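Local coordinates for protein afamin (Homo sapiens, PDB 6FAK) that carries hydrophobic molecules in body fluids, binds vitamin E and keeps lipidated Wnt proteins soluble and active, at residues 419-433 with 457-471. Numbering follows the deposited sequence. Where two conformers were deposited one is given.
Sequences PQLSTEELVSLGEKM and VFGELCGVNENRTIN. With NAG (2-acetamido-2-deoxy-beta-D-glucopyranose), chain B.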
# COMPACT_ATOMS: atom_id res chain seq x y z
N PRO A 419 -20.57 3.23 -3.86
CA PRO A 419 -21.43 2.90 -2.72
C PRO A 419 -21.53 1.39 -2.45
O PRO A 419 -21.95 1.04 -1.35
CB PRO A 419 -22.80 3.48 -3.10
CG PRO A 419 -22.79 3.43 -4.60
CD PRO A 419 -21.38 3.78 -4.97
N GLN A 420 -21.09 0.55 -3.40
CA GLN A 420 -21.13 -0.88 -3.25
C GLN A 420 -20.05 -1.39 -2.28
O GLN A 420 -20.15 -2.52 -1.78
CB GLN A 420 -20.98 -1.59 -4.61
CG GLN A 420 -22.11 -1.31 -5.63
CD GLN A 420 -21.95 -0.00 -6.38
OE1 GLN A 420 -20.89 0.68 -6.32
NE2 GLN A 420 -22.94 0.31 -7.18
N LEU A 421 -19.03 -0.59 -2.01
CA LEU A 421 -18.01 -0.96 -0.99
C LEU A 421 -18.58 -0.98 0.41
O LEU A 421 -19.52 -0.29 0.72
CB LEU A 421 -16.82 -0.01 -1.03
CG LEU A 421 -16.08 -0.03 -2.36
CD1 LEU A 421 -15.01 1.02 -2.39
CD2 LEU A 421 -15.52 -1.40 -2.70
N SER A 422 -18.06 -1.86 1.26
CA SER A 422 -18.42 -1.85 2.67
C SER A 422 -18.06 -0.47 3.29
O SER A 422 -17.10 0.23 2.91
CB SER A 422 -17.71 -2.95 3.45
OG SER A 422 -16.34 -2.69 3.53
N THR A 423 -18.88 -0.10 4.27
CA THR A 423 -18.61 1.05 5.05
C THR A 423 -17.22 1.04 5.67
O THR A 423 -16.55 2.09 5.66
CB THR A 423 -19.72 1.23 6.13
OG1 THR A 423 -20.92 1.54 5.42
CG2 THR A 423 -19.37 2.34 7.07
N GLU A 424 -16.76 -0.11 6.17
CA GLU A 424 -15.42 -0.17 6.77
C GLU A 424 -14.35 0.18 5.75
O GLU A 424 -13.40 0.91 6.05
CB GLU A 424 -15.08 -1.56 7.38
CG GLU A 424 -15.74 -1.86 8.71
CD GLU A 424 -15.51 -0.75 9.72
OE1 GLU A 424 -16.49 -0.05 10.04
OE2 GLU A 424 -14.36 -0.53 10.12
N GLU A 425 -14.52 -0.30 4.52
CA GLU A 425 -13.55 -0.01 3.46
C GLU A 425 -13.56 1.48 3.08
O GLU A 425 -12.49 2.06 2.89
CB GLU A 425 -13.81 -0.89 2.21
CG GLU A 425 -12.83 -0.54 1.09
CD GLU A 425 -12.65 -1.61 0.03
OE1 GLU A 425 -13.46 -2.57 -0.08
OE2 GLU A 425 -11.64 -1.45 -0.70
N LEU A 426 -14.74 2.07 2.95
CA LEU A 426 -14.88 3.44 2.53
C LEU A 426 -14.25 4.35 3.58
O LEU A 426 -13.60 5.30 3.24
CB LEU A 426 -16.38 3.82 2.27
CG LEU A 426 -16.94 3.24 0.96
CD1 LEU A 426 -18.47 3.10 0.94
CD2 LEU A 426 -16.42 4.06 -0.23
N VAL A 427 -14.48 4.03 4.84
CA VAL A 427 -13.86 4.73 5.95
C VAL A 427 -12.33 4.66 5.88
O VAL A 427 -11.69 5.69 5.97
CB VAL A 427 -14.42 4.21 7.30
CG1 VAL A 427 -13.55 4.73 8.48
CG2 VAL A 427 -15.84 4.72 7.49
N SER A 428 -11.76 3.47 5.70
CA SER A 428 -10.31 3.29 5.48
C SER A 428 -9.76 4.12 4.33
O SER A 428 -8.74 4.76 4.47
CB SER A 428 -9.92 1.83 5.29
OG SER A 428 -10.14 1.29 6.55
N LEU A 429 -10.44 4.08 3.20
CA LEU A 429 -10.02 4.84 2.01
C LEU A 429 -10.04 6.35 2.22
O LEU A 429 -9.15 7.08 1.75
CB LEU A 429 -10.91 4.46 0.81
CG LEU A 429 -10.74 3.05 0.30
CD1 LEU A 429 -11.80 2.71 -0.77
CD2 LEU A 429 -9.37 2.87 -0.32
N GLY A 430 -11.07 6.84 2.91
CA GLY A 430 -11.14 8.22 3.28
C GLY A 430 -10.00 8.66 4.19
O GLY A 430 -9.40 9.73 3.97
N GLU A 431 -9.69 7.86 5.22
CA GLU A 431 -8.57 8.18 6.12
C GLU A 431 -7.26 8.16 5.36
O GLU A 431 -6.48 9.10 5.47
CB GLU A 431 -8.47 7.24 7.35
CG GLU A 431 -8.99 7.85 8.65
CD GLU A 431 -8.14 9.02 9.20
OE1 GLU A 431 -8.72 10.00 9.68
OE2 GLU A 431 -6.90 8.96 9.17
N LYS A 432 -7.04 7.13 4.56
CA LYS A 432 -5.86 7.07 3.72
C LYS A 432 -5.78 8.26 2.75
O LYS A 432 -4.70 8.84 2.58
CB LYS A 432 -5.81 5.77 2.94
CG LYS A 432 -5.48 4.60 3.84
CD LYS A 432 -5.64 3.23 3.18
CE LYS A 432 -5.62 2.12 4.24
NZ LYS A 432 -6.07 0.78 3.73
N MET A 433 -6.88 8.67 2.15
CA MET A 433 -6.82 9.84 1.27
C MET A 433 -6.37 11.11 2.03
O MET A 433 -5.50 11.83 1.56
CB MET A 433 -8.13 10.06 0.56
CG MET A 433 -8.14 11.21 -0.43
SD MET A 433 -6.99 10.95 -1.80
CE MET A 433 -7.96 9.86 -2.83
N VAL A 457 -4.04 5.26 -2.66
CA VAL A 457 -5.42 4.96 -2.27
C VAL A 457 -6.10 4.10 -3.35
O VAL A 457 -6.67 3.05 -3.05
CB VAL A 457 -6.23 6.26 -2.07
CG1 VAL A 457 -7.69 5.97 -1.74
CG2 VAL A 457 -5.60 7.06 -0.93
N PHE A 458 -6.00 4.52 -4.62
CA PHE A 458 -6.72 3.82 -5.70
C PHE A 458 -6.07 2.48 -5.99
O PHE A 458 -6.75 1.53 -6.44
CB PHE A 458 -7.00 4.76 -6.91
CG PHE A 458 -7.76 6.00 -6.48
CD1 PHE A 458 -9.10 5.89 -6.05
CD2 PHE A 458 -7.13 7.23 -6.37
CE1 PHE A 458 -9.82 7.01 -5.58
CE2 PHE A 458 -7.83 8.35 -5.91
CZ PHE A 458 -9.17 8.25 -5.52
N GLY A 459 -4.81 2.34 -5.60
CA GLY A 459 -4.18 1.01 -5.57
C GLY A 459 -4.78 0.03 -4.58
O GLY A 459 -4.92 -1.14 -4.88
N GLU A 460 -5.12 0.53 -3.40
CA GLU A 460 -5.86 -0.25 -2.38
C GLU A 460 -7.26 -0.65 -2.89
O GLU A 460 -7.71 -1.79 -2.73
CB GLU A 460 -6.03 0.60 -1.13
CG GLU A 460 -6.13 -0.20 0.15
CD GLU A 460 -4.80 -0.34 0.89
OE1 GLU A 460 -3.87 0.47 0.68
OE2 GLU A 460 -4.73 -1.27 1.70
N LEU A 461 -7.95 0.33 -3.46
CA LEU A 461 -9.29 0.16 -3.99
C LEU A 461 -9.41 -0.87 -5.12
O LEU A 461 -10.35 -1.62 -5.19
CB LEU A 461 -9.76 1.52 -4.56
CG LEU A 461 -11.17 1.70 -5.14
CD1 LEU A 461 -12.19 1.21 -4.18
CD2 LEU A 461 -11.43 3.18 -5.38
N CYS A 462 -8.45 -0.85 -6.03
CA CYS A 462 -8.54 -1.63 -7.24
C CYS A 462 -8.18 -3.10 -7.08
O CYS A 462 -8.49 -3.89 -7.97
CB CYS A 462 -7.70 -1.00 -8.34
SG CYS A 462 -8.43 0.59 -8.78
N GLY A 463 -7.53 -3.45 -5.97
CA GLY A 463 -7.29 -4.85 -5.65
C GLY A 463 -5.85 -5.25 -5.93
O GLY A 463 -5.19 -4.71 -6.87
N VAL A 464 -5.39 -6.24 -5.16
CA VAL A 464 -4.06 -6.80 -5.32
C VAL A 464 -4.06 -8.08 -6.13
O VAL A 464 -3.47 -8.13 -7.22
CB VAL A 464 -3.35 -6.98 -3.93
CG1 VAL A 464 -1.93 -7.44 -4.13
CG2 VAL A 464 -3.40 -5.67 -3.17
N ASN A 465 -4.76 -9.11 -5.64
CA ASN A 465 -4.81 -10.39 -6.27
C ASN A 465 -6.18 -10.68 -6.88
O ASN A 465 -6.54 -11.83 -7.08
CB ASN A 465 -4.43 -11.51 -5.26
CG ASN A 465 -5.45 -11.71 -4.11
OD1 ASN A 465 -6.24 -10.82 -3.79
ND2 ASN A 465 -5.37 -12.87 -3.46
N GLU A 466 -6.97 -9.65 -7.10
CA GLU A 466 -8.27 -9.81 -7.77
C GLU A 466 -8.49 -8.62 -8.70
O GLU A 466 -7.99 -7.52 -8.44
CB GLU A 466 -9.42 -9.89 -6.75
CG GLU A 466 -9.28 -8.84 -5.68
CD GLU A 466 -10.23 -8.92 -4.50
OE1 GLU A 466 -9.86 -8.32 -3.46
OE2 GLU A 466 -11.31 -9.53 -4.62
N ASN A 467 -9.28 -8.84 -9.74
CA ASN A 467 -9.85 -7.75 -10.51
C ASN A 467 -11.21 -7.57 -9.90
O ASN A 467 -12.05 -8.40 -10.03
CB ASN A 467 -9.92 -8.13 -12.00
CG ASN A 467 -8.54 -8.29 -12.59
OD1 ASN A 467 -7.70 -7.41 -12.42
ND2 ASN A 467 -8.29 -9.42 -13.22
N ARG A 468 -11.40 -6.49 -9.17
CA ARG A 468 -12.64 -6.37 -8.41
C ARG A 468 -13.74 -5.88 -9.34
O ARG A 468 -13.45 -5.29 -10.39
CB ARG A 468 -12.48 -5.39 -7.29
CG ARG A 468 -11.34 -5.77 -6.36
CD ARG A 468 -11.26 -4.73 -5.28
NE ARG A 468 -12.35 -4.87 -4.32
CZ ARG A 468 -12.50 -4.09 -3.25
NH1 ARG A 468 -11.69 -3.04 -3.05
NH2 ARG A 468 -13.45 -4.33 -2.40
N THR A 469 -14.98 -6.18 -9.01
CA THR A 469 -16.10 -5.74 -9.80
C THR A 469 -16.95 -4.90 -8.83
O THR A 469 -17.80 -5.44 -8.11
CB THR A 469 -16.91 -6.92 -10.43
OG1 THR A 469 -17.22 -7.87 -9.42
CG2 THR A 469 -16.11 -7.65 -11.51
N ILE A 470 -16.71 -3.59 -8.83
CA ILE A 470 -17.41 -2.68 -7.96
C ILE A 470 -18.63 -2.07 -8.64
O ILE A 470 -19.77 -2.34 -8.24
CB ILE A 470 -16.43 -1.67 -7.41
CG1 ILE A 470 -15.33 -2.44 -6.59
CG2 ILE A 470 -17.17 -0.60 -6.57
CD1 ILE A 470 -14.11 -1.60 -6.34
N ASN A 471 -18.40 -1.27 -9.66
CA ASN A 471 -19.43 -0.83 -10.57
C ASN A 471 -18.71 -0.48 -11.86
O ASN A 471 -17.47 -0.32 -11.86
CB ASN A 471 -20.29 0.32 -9.98
CG ASN A 471 -19.49 1.58 -9.68
OD1 ASN A 471 -18.80 2.12 -10.56
ND2 ASN A 471 -19.62 2.10 -8.43
C1 NAG B . -7.00 -9.73 -13.82
C2 NAG B . -6.95 -11.21 -14.15
C3 NAG B . -5.62 -11.56 -14.80
C4 NAG B . -5.38 -10.66 -16.00
C5 NAG B . -5.53 -9.19 -15.63
C6 NAG B . -5.40 -8.29 -16.85
C7 NAG B . -7.92 -13.12 -12.94
C8 NAG B . -8.56 -13.54 -14.23
N2 NAG B . -7.17 -12.01 -12.95
O3 NAG B . -5.62 -12.94 -15.21
O4 NAG B . -4.06 -10.90 -16.53
O5 NAG B . -6.81 -8.96 -15.01
O6 NAG B . -6.46 -8.58 -17.78
O7 NAG B . -8.08 -13.76 -11.91
O HOH W 1 -9.15 -0.87 -0.01
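In the third albumin repeat, E425 near the start of helix 423-433 meets R468 in the loop that follows helix 457-462. R468 meets the carboxylate with its two terminal nitrogens, one to each oxygen. NH1 donates to OE2 of E425 (2.8 Å) and NH2 to OE1 (2.9 Å); each carboxylate oxygen accepts on its syn lone pair. The two flat groups are nearly coplanar, 8° apart. E425 reaches across with CG anti to its backbone nitrogen (chi1 178°) and an extended chain. NH1 of R468 also donates to the backbone O of L461 (2.9 Å), near the C-terminal end of helix 457-462. I470 CD1 lies over one face of the guanidinium, toward its rim. A leucine in place of R468 would probably leave the E425 carboxylate without its countercharge and the L461 carbonyl without this donor.

The helices are an antiparallel pair of the all-helical albumin fold. The axes of these short segments come within 10.1 Å, with 162° between their directions. From the turn before helix 423-433, L421 CD1 presses on L461 CD1 at 3.3 Å, a tight contact. Between the helices, L429 spreads its methyls, CD1 to L461 and CD2 to V457 CG1. M433 is bent at chi2 and chi3, which sets CE obliquely against CZ of F458 (3.4 Å). K432 NZ forms a salt bridge with E460 OE2 (3.2 Å), an oxygen shared with K200 of helix 177-209. At the far end of the loop, N471 ND2 donates to Q420 OE1 (2.8 Å).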